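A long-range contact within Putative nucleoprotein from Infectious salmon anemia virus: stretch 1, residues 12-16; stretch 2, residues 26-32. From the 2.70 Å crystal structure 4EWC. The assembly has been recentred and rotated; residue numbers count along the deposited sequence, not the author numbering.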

# COMPACT_ATOMS: atom_id res chain seq x y z
N GLY A 12 35.28 0.10 -42.35
CA GLY A 12 33.86 0.38 -42.29
C GLY A 12 33.12 -0.22 -43.48
O GLY A 12 33.70 -0.44 -44.54
N MSE A 13 31.83 -0.50 -43.29
CA MSE A 13 30.96 -0.89 -44.40
C MSE A 13 29.55 -0.34 -44.20
O MSE A 13 29.00 0.29 -45.09
CB MSE A 13 30.93 -2.41 -44.61
N THR A 14 28.98 -0.57 -43.02
CA THR A 14 27.61 -0.14 -42.73
C THR A 14 27.50 0.58 -41.37
O THR A 14 28.22 0.26 -40.42
CB THR A 14 26.62 -1.35 -42.84
OG1 THR A 14 26.42 -1.67 -44.22
CG2 THR A 14 25.28 -1.04 -42.19
N TYR A 15 26.61 1.58 -41.30
CA TYR A 15 26.45 2.39 -40.09
C TYR A 15 24.98 2.51 -39.64
O TYR A 15 24.07 2.45 -40.46
CB TYR A 15 27.07 3.77 -40.31
CG TYR A 15 28.57 3.73 -40.53
CD1 TYR A 15 29.10 3.56 -41.81
CD2 TYR A 15 29.45 3.84 -39.46
CE1 TYR A 15 30.48 3.52 -42.02
CE2 TYR A 15 30.83 3.80 -39.66
CZ TYR A 15 31.34 3.64 -40.94
OH TYR A 15 32.71 3.60 -41.13
N SER A 16 24.78 2.68 -38.33
CA SER A 16 23.44 2.76 -37.76
C SER A 16 23.46 3.31 -36.33
O SER A 16 24.52 3.47 -35.73
CB SER A 16 22.77 1.38 -37.75
OG SER A 16 23.52 0.47 -36.95
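Stretch 2 26-32: VRRSTAT

Stretch 2 is extended from Val 26 through Ala 31 and runs antiparallel to the strand formed by Thr 14, Tyr 15 and Ser 16; the two strand axes approach to 4.7 Å, with 159° between their N-to-C directions.

Ser 16 and Arg 27 form one hydrogen-bonded pair. Arg 27 N donates to Ser 16 O at 2.9 Å, whereas the return bond from Ser 16 N to Arg 27 O, 3.0 Å long, is weak because its N-H...O angle is only 123°. Ser 16 OG adds a second weak bond to Arg 27 O at 3.3 Å. The Arg 27 side chain leaves the backbone with chi1 to chi3 all t, and its CB lies 3.5 Å from Ser 16 OG.

Two residues further along, Ser 29 closes the next ring with Thr 14: Thr 14 N reaches Ser 29 O at 2.8 Å, and Ser 29 N reaches Thr 14 O at 2.9 Å.

Between these rings sits the non-hydrogen-bonded pair of Arg 28 and Tyr 15, with CA atoms 4.7 Å apart. Their side chains share the sheet face opposite that of Ser 16 and Arg 27. Arg 28 CD packs 3.5 Å from Tyr 15 OH, and Arg 28 NE comes within 3.3 Å of Gly 12 CA, which meets the guanidinium at its edge.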

# COMPACT_ATOMS: atom_id res chain seq x y z
N VAL A 26 26.92 4.62 -31.85
CA VAL A 26 27.00 4.41 -33.30
C VAL A 26 27.54 3.02 -33.64
O VAL A 26 28.68 2.69 -33.33
CB VAL A 26 27.90 5.46 -33.98
N ARG A 27 26.70 2.23 -34.30
CA ARG A 27 27.02 0.83 -34.62
C ARG A 27 27.52 0.62 -36.05
O ARG A 27 26.81 0.87 -37.03
CB ARG A 27 25.80 -0.04 -34.38
CG ARG A 27 25.98 -1.50 -34.71
CD ARG A 27 24.69 -2.23 -34.42
NE ARG A 27 24.80 -3.68 -34.52
CZ ARG A 27 24.67 -4.36 -35.65
NH1 ARG A 27 24.44 -3.71 -36.79
NH2 ARG A 27 24.77 -5.68 -35.65
N ARG A 28 28.75 0.13 -36.16
CA ARG A 28 29.37 -0.13 -37.46
C ARG A 28 29.50 -1.63 -37.77
O ARG A 28 30.12 -2.38 -37.01
CB ARG A 28 30.74 0.54 -37.54
CG ARG A 28 31.59 0.11 -38.71
CD ARG A 28 32.80 1.02 -38.82
NE ARG A 28 34.06 0.30 -38.95
CZ ARG A 28 34.89 0.05 -37.95
NH1 ARG A 28 34.61 0.47 -36.72
NH2 ARG A 28 36.02 -0.61 -38.17
N SER A 29 28.91 -2.04 -38.88
CA SER A 29 29.03 -3.42 -39.33
C SER A 29 29.96 -3.50 -40.54
O SER A 29 29.81 -2.76 -41.50
CB SER A 29 27.65 -3.99 -39.67
OG SER A 29 27.73 -5.38 -39.92
N THR A 30 30.95 -4.38 -40.46
CA THR A 30 31.84 -4.64 -41.58
C THR A 30 31.69 -6.10 -42.00
O THR A 30 31.82 -7.00 -41.17
CB THR A 30 33.31 -4.43 -41.21
OG1 THR A 30 33.68 -5.37 -40.20
CG2 THR A 30 33.54 -3.02 -40.68
N ALA A 31 31.42 -6.31 -43.28
CA ALA A 31 31.19 -7.66 -43.79
C ALA A 31 32.28 -8.06 -44.78
O ALA A 31 32.73 -7.26 -45.59
CB ALA A 31 29.83 -7.75 -44.44
N THR A 32 32.71 -9.32 -44.71
CA THR A 32 33.77 -9.82 -45.57
C THR A 32 33.56 -11.29 -45.93
O THR A 32 32.43 -11.76 -45.99
CB THR A 32 35.18 -9.63 -44.94
OG1 THR A 32 35.15 -9.99 -43.55
CG2 THR A 32 35.64 -8.17 -45.05